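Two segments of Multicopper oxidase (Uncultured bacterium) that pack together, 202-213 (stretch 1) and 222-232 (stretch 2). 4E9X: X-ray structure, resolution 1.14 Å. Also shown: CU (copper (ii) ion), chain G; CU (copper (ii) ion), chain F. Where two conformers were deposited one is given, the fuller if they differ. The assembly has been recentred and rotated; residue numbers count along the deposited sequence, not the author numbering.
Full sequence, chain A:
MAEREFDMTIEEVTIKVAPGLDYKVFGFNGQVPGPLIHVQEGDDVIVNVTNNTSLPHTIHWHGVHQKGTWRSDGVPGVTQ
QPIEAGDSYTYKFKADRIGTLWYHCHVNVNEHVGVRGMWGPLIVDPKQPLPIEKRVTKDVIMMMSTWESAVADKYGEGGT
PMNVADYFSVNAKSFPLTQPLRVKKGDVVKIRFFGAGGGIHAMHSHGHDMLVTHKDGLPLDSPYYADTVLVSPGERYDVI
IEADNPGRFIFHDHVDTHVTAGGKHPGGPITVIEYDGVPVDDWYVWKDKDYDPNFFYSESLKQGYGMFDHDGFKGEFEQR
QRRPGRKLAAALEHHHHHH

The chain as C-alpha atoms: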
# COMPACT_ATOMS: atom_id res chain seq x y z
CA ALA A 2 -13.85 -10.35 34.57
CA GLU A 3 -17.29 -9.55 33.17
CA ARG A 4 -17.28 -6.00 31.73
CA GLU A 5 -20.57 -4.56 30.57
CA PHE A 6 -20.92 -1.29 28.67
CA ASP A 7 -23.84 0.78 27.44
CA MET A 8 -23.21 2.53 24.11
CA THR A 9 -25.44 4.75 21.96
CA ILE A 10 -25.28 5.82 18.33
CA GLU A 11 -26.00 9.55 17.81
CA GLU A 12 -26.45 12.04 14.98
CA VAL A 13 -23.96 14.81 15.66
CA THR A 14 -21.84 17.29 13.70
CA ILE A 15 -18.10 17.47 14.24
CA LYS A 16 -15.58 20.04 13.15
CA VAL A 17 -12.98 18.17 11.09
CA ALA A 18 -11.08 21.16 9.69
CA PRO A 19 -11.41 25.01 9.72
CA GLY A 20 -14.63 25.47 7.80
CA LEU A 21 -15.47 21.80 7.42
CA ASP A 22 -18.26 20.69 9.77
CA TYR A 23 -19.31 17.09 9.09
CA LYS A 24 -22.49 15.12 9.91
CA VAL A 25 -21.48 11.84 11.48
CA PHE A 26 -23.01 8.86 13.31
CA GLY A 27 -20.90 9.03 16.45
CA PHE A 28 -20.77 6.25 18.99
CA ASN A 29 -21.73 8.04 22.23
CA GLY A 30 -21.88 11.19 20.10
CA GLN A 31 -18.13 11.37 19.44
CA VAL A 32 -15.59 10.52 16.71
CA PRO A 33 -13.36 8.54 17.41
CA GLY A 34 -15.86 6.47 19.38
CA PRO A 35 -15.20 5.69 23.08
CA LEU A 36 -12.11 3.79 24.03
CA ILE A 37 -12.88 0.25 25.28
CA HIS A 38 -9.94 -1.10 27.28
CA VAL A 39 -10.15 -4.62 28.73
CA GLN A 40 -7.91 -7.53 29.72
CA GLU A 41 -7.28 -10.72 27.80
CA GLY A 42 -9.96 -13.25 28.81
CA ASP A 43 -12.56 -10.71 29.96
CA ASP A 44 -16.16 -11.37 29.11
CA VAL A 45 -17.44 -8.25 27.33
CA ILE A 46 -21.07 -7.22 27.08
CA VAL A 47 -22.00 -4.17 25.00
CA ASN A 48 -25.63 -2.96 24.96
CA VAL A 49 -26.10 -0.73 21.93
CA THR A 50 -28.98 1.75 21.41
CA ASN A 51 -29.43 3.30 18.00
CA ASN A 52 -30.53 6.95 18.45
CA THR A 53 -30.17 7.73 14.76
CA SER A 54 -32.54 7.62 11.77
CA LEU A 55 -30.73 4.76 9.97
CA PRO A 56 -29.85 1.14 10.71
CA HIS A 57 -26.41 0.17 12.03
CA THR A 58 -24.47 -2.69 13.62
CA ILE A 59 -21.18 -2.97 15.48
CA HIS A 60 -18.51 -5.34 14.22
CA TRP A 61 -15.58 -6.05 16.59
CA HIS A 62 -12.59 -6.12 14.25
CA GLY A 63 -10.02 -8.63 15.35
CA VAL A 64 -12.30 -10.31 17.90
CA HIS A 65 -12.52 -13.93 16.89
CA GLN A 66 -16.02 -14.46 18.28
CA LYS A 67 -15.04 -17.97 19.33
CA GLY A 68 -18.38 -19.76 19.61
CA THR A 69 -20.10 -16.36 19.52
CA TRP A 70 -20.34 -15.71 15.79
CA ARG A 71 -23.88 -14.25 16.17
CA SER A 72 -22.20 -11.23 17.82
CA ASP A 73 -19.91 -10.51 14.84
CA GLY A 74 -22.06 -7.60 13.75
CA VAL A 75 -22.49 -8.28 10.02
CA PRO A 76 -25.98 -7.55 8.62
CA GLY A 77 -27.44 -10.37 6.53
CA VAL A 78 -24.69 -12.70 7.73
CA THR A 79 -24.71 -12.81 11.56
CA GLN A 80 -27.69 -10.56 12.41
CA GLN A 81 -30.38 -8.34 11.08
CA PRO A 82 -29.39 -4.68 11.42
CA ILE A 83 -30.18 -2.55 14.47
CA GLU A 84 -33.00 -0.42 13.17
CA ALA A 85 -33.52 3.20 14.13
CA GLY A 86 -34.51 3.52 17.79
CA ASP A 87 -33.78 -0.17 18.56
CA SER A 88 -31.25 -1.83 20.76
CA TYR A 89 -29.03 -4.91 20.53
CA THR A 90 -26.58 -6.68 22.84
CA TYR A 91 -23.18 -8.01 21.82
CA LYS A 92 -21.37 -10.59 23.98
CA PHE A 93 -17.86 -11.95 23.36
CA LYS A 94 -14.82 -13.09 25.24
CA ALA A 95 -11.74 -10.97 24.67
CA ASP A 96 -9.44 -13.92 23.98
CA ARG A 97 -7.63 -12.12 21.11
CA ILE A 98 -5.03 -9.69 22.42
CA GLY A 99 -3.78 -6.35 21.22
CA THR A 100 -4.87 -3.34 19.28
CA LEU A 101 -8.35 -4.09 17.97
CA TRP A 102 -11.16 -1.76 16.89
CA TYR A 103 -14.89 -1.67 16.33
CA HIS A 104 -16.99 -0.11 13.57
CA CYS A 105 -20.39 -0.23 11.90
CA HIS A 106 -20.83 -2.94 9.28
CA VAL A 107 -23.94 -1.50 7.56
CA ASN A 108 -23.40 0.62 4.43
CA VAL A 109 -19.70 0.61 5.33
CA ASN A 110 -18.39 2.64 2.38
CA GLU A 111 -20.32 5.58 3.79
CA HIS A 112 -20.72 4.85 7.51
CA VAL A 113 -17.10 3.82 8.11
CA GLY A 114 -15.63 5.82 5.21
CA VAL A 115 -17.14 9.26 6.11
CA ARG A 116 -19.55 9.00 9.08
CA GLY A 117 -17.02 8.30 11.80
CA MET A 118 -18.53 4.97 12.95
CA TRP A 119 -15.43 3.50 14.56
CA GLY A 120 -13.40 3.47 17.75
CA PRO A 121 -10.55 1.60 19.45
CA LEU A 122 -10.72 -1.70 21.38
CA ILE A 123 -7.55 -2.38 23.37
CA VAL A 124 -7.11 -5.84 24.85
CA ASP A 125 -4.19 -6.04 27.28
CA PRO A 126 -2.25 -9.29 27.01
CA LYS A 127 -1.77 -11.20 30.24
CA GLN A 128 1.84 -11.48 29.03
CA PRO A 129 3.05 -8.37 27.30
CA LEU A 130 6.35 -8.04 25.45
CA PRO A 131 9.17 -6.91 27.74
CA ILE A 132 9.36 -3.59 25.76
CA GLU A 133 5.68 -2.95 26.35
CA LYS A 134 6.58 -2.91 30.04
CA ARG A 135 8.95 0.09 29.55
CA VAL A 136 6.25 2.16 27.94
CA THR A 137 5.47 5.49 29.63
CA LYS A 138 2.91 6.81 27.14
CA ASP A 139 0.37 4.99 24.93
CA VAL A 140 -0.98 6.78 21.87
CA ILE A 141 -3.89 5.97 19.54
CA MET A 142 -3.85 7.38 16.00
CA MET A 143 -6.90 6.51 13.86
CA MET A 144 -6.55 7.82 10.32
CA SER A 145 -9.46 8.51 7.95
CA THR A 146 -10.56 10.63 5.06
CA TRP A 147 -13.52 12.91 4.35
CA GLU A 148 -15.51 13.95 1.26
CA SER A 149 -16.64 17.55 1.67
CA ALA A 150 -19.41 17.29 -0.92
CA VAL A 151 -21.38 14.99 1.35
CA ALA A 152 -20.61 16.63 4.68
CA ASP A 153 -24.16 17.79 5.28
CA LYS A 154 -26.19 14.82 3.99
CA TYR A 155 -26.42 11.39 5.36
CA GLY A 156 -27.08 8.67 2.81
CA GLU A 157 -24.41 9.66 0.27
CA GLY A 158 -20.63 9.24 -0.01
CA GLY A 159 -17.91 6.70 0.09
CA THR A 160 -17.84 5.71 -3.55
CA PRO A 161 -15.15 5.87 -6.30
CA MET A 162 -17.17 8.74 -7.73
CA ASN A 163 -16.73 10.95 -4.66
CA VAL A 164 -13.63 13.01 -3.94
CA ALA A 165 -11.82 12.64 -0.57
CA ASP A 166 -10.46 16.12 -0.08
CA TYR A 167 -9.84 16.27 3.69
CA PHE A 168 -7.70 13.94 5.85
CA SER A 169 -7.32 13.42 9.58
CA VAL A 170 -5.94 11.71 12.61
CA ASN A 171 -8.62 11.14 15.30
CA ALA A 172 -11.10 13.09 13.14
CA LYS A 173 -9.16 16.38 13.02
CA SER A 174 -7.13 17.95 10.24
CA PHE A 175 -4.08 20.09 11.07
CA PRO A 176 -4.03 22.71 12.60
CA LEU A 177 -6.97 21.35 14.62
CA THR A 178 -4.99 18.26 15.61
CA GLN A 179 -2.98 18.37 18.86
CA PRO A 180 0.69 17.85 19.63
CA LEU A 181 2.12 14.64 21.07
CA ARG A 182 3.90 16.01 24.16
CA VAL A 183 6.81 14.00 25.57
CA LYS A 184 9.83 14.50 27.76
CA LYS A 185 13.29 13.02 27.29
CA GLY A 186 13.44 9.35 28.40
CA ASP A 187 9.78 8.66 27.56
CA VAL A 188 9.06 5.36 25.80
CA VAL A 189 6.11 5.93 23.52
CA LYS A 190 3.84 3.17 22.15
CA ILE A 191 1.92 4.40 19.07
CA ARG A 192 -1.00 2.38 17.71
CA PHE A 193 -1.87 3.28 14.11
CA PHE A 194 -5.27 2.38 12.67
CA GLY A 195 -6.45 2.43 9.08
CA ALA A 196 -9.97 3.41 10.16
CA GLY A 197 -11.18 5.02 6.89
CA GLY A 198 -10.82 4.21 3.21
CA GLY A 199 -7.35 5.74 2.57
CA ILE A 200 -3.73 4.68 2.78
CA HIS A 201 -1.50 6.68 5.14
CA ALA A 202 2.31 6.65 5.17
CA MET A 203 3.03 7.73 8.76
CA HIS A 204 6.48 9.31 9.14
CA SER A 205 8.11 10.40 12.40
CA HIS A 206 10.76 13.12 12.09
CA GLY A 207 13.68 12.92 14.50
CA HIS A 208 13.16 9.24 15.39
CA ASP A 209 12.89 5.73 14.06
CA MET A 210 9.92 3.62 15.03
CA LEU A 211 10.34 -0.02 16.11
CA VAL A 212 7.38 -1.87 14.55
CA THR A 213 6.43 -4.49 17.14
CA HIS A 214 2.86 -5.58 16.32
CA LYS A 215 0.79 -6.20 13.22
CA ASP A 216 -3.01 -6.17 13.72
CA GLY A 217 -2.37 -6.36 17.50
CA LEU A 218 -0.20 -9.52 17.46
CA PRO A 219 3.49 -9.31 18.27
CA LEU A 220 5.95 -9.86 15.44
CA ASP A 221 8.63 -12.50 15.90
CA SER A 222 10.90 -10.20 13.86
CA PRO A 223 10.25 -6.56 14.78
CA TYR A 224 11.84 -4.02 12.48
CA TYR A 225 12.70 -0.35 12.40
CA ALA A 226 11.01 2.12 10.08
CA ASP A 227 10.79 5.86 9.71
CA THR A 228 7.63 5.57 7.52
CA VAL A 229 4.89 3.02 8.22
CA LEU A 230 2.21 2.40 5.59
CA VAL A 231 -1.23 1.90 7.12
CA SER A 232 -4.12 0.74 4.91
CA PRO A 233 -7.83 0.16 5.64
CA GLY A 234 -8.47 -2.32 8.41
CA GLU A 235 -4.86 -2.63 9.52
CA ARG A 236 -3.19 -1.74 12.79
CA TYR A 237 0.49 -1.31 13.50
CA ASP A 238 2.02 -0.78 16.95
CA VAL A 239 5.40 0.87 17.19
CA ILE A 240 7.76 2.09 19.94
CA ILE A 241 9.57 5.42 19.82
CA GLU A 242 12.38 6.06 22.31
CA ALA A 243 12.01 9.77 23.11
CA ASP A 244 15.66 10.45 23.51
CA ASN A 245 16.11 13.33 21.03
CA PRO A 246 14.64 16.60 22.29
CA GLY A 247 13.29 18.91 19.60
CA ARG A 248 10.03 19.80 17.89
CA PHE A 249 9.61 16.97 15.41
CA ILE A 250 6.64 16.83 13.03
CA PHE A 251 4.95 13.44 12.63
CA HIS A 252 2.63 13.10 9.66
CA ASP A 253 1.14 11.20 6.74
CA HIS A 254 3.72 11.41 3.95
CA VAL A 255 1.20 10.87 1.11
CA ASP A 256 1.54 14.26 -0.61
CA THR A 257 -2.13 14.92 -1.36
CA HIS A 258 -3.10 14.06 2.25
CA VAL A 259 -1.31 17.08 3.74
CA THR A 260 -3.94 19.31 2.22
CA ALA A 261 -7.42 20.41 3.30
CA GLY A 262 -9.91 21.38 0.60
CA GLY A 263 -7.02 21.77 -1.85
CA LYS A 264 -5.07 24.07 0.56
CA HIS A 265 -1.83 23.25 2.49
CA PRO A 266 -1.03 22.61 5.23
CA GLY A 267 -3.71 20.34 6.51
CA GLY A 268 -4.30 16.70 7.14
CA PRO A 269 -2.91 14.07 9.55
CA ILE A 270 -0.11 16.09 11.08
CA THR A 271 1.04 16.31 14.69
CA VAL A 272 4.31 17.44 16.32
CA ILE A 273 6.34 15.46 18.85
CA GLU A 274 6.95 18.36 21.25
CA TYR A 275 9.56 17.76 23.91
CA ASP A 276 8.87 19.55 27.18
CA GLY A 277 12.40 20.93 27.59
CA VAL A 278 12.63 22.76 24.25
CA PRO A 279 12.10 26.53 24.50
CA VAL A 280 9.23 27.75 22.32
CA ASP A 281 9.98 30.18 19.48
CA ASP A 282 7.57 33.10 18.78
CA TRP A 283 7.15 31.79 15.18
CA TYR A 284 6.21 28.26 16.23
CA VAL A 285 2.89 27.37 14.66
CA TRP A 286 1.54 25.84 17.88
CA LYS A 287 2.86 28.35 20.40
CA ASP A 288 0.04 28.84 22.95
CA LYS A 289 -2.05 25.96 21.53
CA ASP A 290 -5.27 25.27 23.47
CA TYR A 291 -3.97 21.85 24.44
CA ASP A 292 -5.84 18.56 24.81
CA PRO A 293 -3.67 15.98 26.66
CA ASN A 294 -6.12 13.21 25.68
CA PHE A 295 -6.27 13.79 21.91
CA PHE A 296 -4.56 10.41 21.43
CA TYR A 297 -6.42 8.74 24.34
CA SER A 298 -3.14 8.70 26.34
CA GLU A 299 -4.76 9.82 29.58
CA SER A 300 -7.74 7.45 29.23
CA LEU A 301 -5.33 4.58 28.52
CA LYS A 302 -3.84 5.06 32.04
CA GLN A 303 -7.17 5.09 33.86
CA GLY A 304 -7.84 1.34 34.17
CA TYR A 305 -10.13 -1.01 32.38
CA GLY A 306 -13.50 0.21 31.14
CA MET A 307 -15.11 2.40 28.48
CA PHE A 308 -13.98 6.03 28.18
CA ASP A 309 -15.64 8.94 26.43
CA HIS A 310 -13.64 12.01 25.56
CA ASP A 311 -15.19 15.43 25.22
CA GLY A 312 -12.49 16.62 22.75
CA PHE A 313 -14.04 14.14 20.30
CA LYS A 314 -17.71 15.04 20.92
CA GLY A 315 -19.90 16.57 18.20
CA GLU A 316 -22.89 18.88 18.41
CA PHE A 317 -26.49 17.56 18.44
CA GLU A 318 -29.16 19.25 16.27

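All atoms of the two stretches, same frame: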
# COMPACT_ATOMS: atom_id res chain seq x y z
N ALA A 202 0.90 7.02 5.01
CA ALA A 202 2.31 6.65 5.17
C ALA A 202 2.86 7.46 6.35
O ALA A 202 3.26 8.59 6.22
CB ALA A 202 3.06 6.92 3.87
N MET A 203 2.79 6.92 7.55
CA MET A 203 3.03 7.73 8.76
C MET A 203 4.53 7.82 9.04
O MET A 203 5.20 6.80 9.26
CB MET A 203 2.30 7.06 9.94
CG MET A 203 0.79 6.96 9.70
SD MET A 203 -0.04 8.52 9.29
CE MET A 203 0.24 9.54 10.75
N HIS A 204 5.03 9.04 9.01
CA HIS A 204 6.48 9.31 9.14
C HIS A 204 6.78 10.15 10.38
O HIS A 204 6.21 11.26 10.51
CB HIS A 204 6.94 10.05 7.91
CG HIS A 204 8.33 10.58 7.97
ND1 HIS A 204 9.44 9.82 8.38
CD2 HIS A 204 8.82 11.81 7.69
CE1 HIS A 204 10.54 10.63 8.33
NE2 HIS A 204 10.16 11.83 7.91
N SER A 205 7.67 9.65 11.21
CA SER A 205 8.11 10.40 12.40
C SER A 205 9.43 11.11 12.11
O SER A 205 10.46 10.46 11.91
CB SER A 205 8.30 9.49 13.58
OG SER A 205 9.12 8.36 13.27
N HIS A 206 9.47 12.44 12.14
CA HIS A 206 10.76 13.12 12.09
C HIS A 206 11.51 12.86 13.41
O HIS A 206 10.90 12.64 14.47
CB HIS A 206 10.59 14.63 11.90
CG HIS A 206 10.06 15.06 10.55
ND1 HIS A 206 10.55 16.23 9.98
CD2 HIS A 206 9.21 14.55 9.67
CE1 HIS A 206 9.91 16.42 8.78
NE2 HIS A 206 9.10 15.37 8.58
N GLY A 207 12.83 12.92 13.30
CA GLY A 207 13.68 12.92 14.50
C GLY A 207 13.91 11.59 15.13
O GLY A 207 14.68 11.49 16.13
N HIS A 208 13.21 10.53 14.68
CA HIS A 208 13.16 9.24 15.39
C HIS A 208 12.86 8.14 14.39
O HIS A 208 12.14 8.31 13.43
CB HIS A 208 11.97 9.21 16.38
CG HIS A 208 11.95 10.34 17.38
ND1 HIS A 208 11.56 11.62 17.02
CD2 HIS A 208 12.33 10.40 18.70
CE1 HIS A 208 11.70 12.40 18.09
NE2 HIS A 208 12.14 11.69 19.11
N ASP A 209 13.41 6.95 14.67
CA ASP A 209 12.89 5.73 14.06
C ASP A 209 11.83 5.12 14.98
O ASP A 209 11.82 5.33 16.18
CB ASP A 209 14.05 4.75 13.85
CG ASP A 209 14.95 5.26 12.75
OD1 ASP A 209 14.42 5.62 11.66
OD2 ASP A 209 16.16 5.31 12.96
N MET A 210 10.94 4.37 14.34
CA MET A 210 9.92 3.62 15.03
C MET A 210 10.30 2.13 14.98
O MET A 210 10.68 1.59 13.93
CB MET A 210 8.58 3.75 14.30
CG MET A 210 8.01 5.17 14.47
SD MET A 210 6.56 5.45 13.41
CE MET A 210 7.31 5.77 11.81
N LEU A 211 10.19 1.43 16.09
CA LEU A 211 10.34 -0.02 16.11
C LEU A 211 8.94 -0.61 15.95
O LEU A 211 8.12 -0.46 16.86
CB LEU A 211 10.97 -0.49 17.42
CG LEU A 211 11.15 -2.02 17.48
CD1 LEU A 211 12.13 -2.51 16.40
CD2 LEU A 211 11.63 -2.44 18.87
N VAL A 212 8.68 -1.24 14.82
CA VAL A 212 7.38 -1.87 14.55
C VAL A 212 7.35 -3.21 15.29
O VAL A 212 8.12 -4.13 14.98
CB VAL A 212 7.17 -2.06 13.04
CG1 VAL A 212 5.79 -2.67 12.84
CG2 VAL A 212 7.34 -0.74 12.26
N THR A 213 6.47 -3.30 16.30
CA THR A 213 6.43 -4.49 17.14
C THR A 213 5.21 -5.37 16.94
O THR A 213 5.26 -6.52 17.31
CB THR A 213 6.45 -4.05 18.64
OG1 THR A 213 5.35 -3.18 18.90
CG2 THR A 213 7.71 -3.24 18.98
N SER A 222 9.77 -10.97 14.36
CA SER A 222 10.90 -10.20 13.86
C SER A 222 10.50 -8.74 13.72
O SER A 222 10.16 -8.24 12.66
CB SER A 222 11.36 -10.73 12.51
OG SER A 222 12.60 -10.12 12.18
N PRO A 223 10.53 -8.00 14.84
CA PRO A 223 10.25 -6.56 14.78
C PRO A 223 11.28 -5.88 13.91
O PRO A 223 12.41 -6.36 13.72
CB PRO A 223 10.34 -6.12 16.24
CG PRO A 223 11.13 -7.17 16.94
CD PRO A 223 10.82 -8.47 16.22
N TYR A 224 10.93 -4.72 13.35
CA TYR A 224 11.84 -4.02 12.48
C TYR A 224 11.66 -2.54 12.63
O TYR A 224 10.58 -2.03 12.93
CB TYR A 224 11.61 -4.45 10.99
CG TYR A 224 10.20 -4.12 10.50
CD1 TYR A 224 9.94 -2.93 9.82
CD2 TYR A 224 9.16 -5.01 10.74
CE1 TYR A 224 8.65 -2.64 9.37
CE2 TYR A 224 7.86 -4.75 10.31
CZ TYR A 224 7.64 -3.55 9.63
OH TYR A 224 6.35 -3.30 9.21
N TYR A 225 12.75 -1.81 12.38
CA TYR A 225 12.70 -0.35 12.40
C TYR A 225 12.20 0.23 11.10
O TYR A 225 12.42 -0.31 10.00
CB TYR A 225 14.11 0.19 12.67
CG TYR A 225 14.58 0.00 14.10
CD1 TYR A 225 14.05 0.81 15.12
CD2 TYR A 225 15.53 -0.97 14.36
CE1 TYR A 225 14.48 0.66 16.43
CE2 TYR A 225 15.96 -1.12 15.68
CZ TYR A 225 15.44 -0.32 16.70
OH TYR A 225 15.92 -0.54 18.00
N ALA A 226 11.53 1.36 11.20
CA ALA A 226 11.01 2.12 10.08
C ALA A 226 10.98 3.59 10.45
O ALA A 226 10.77 3.89 11.63
CB ALA A 226 9.59 1.67 9.75
N ASP A 227 11.16 4.45 9.46
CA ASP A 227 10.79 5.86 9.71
C ASP A 227 9.47 6.21 9.04
O ASP A 227 8.91 7.27 9.37
CB ASP A 227 11.95 6.78 9.29
CG ASP A 227 12.26 6.83 7.82
OD1 ASP A 227 11.36 6.93 6.95
OD2 ASP A 227 13.46 6.82 7.49
N THR A 228 8.92 5.33 8.20
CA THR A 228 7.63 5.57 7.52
C THR A 228 6.87 4.25 7.52
O THR A 228 7.35 3.24 7.01
CB THR A 228 7.87 6.06 6.08
OG1 THR A 228 8.65 7.27 6.10
CG2 THR A 228 6.55 6.38 5.34
N VAL A 229 5.66 4.25 8.12
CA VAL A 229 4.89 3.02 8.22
C VAL A 229 3.61 3.19 7.43
O VAL A 229 2.79 4.09 7.72
CB VAL A 229 4.53 2.76 9.71
CG1 VAL A 229 3.57 1.59 9.83
CG2 VAL A 229 5.80 2.49 10.55
N LEU A 230 3.40 2.34 6.43
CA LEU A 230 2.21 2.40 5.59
C LEU A 230 1.05 1.69 6.28
O LEU A 230 1.17 0.52 6.65
CB LEU A 230 2.47 1.70 4.25
CG LEU A 230 1.36 1.86 3.21
CD1 LEU A 230 1.29 3.35 2.82
CD2 LEU A 230 1.62 0.96 1.99
N VAL A 231 -0.05 2.44 6.44
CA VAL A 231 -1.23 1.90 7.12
C VAL A 231 -2.41 1.97 6.16
O VAL A 231 -2.71 3.04 5.65
CB VAL A 231 -1.52 2.78 8.36
CG1 VAL A 231 -2.72 2.24 9.14
CG2 VAL A 231 -0.28 2.91 9.26
N SER A 232 -3.04 0.84 5.89
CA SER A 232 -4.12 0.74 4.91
C SER A 232 -5.41 0.33 5.62
O SER A 232 -5.36 -0.07 6.81
CB SER A 232 -3.70 -0.20 3.79
OG SER A 232 -3.96 -1.56 3.99
CU CU G . 11.20 13.27 7.51
CU CU F . 7.93 15.56 7.05

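Backbone pairing sets the frame. The two stretches run antiparallel in two ladders, 202-205 against 228-231 and 210-213 against 223-226, with the loop through the type II turn from Ser 205 to His 208 and Asp 227 lying between them. In the first ladder Met 203 and Val 229 bond both ways, Met 203 N to Val 229 O and Val 229 N to Met 203 O, each 2.8 Å. In the second, Met 210 N reaches Ala 226 O at 2.8 Å, Ala 226 N returns to Met 210 O at 2.9 Å, and Val 212 N meets Tyr 224 O at 2.8 Å; the return bond from Tyr 224 N to Val 212 O, 3.3 Å, is weak.

Where the ladders break, polar groups take over. Asp 227 O accepts from Ser 205 N at 3.3 Å and from His 204 ND1 at 2.8 Å, the latter near the plane of the imidazole. With ND1 so engaged, His 204 NE2 is free to bind copper, 1.8 Å from CU of chain G: one ring serves both the strand contact and the metal. Asp 209 OD1 lies 4.4 Å from Asp 227 OD2, but both carboxylates find hydrogen bonds elsewhere in the structure.

Apolar packing follows the alternation of the strands. Met 210, Val 212, Tyr 224, Ala 226 and Val 229 share a face. There Val 212 CG2 touches Ala 226 CB at 4.1 Å and Val 229 CG2 at 4.0 Å, while Met 210 CE reaches Val 229 CG2 at 3.8 Å, linking the two ladders.

On each face of the sheet a cross-strand pair sets a tyrosine beside an aliphatic residue, so that the ring lies over it: Val 212 CB is 3.9 Å from the Tyr 224 ring centroid, and Leu 211 CD1 sits equally far above that of Tyr 225, almost on its normal.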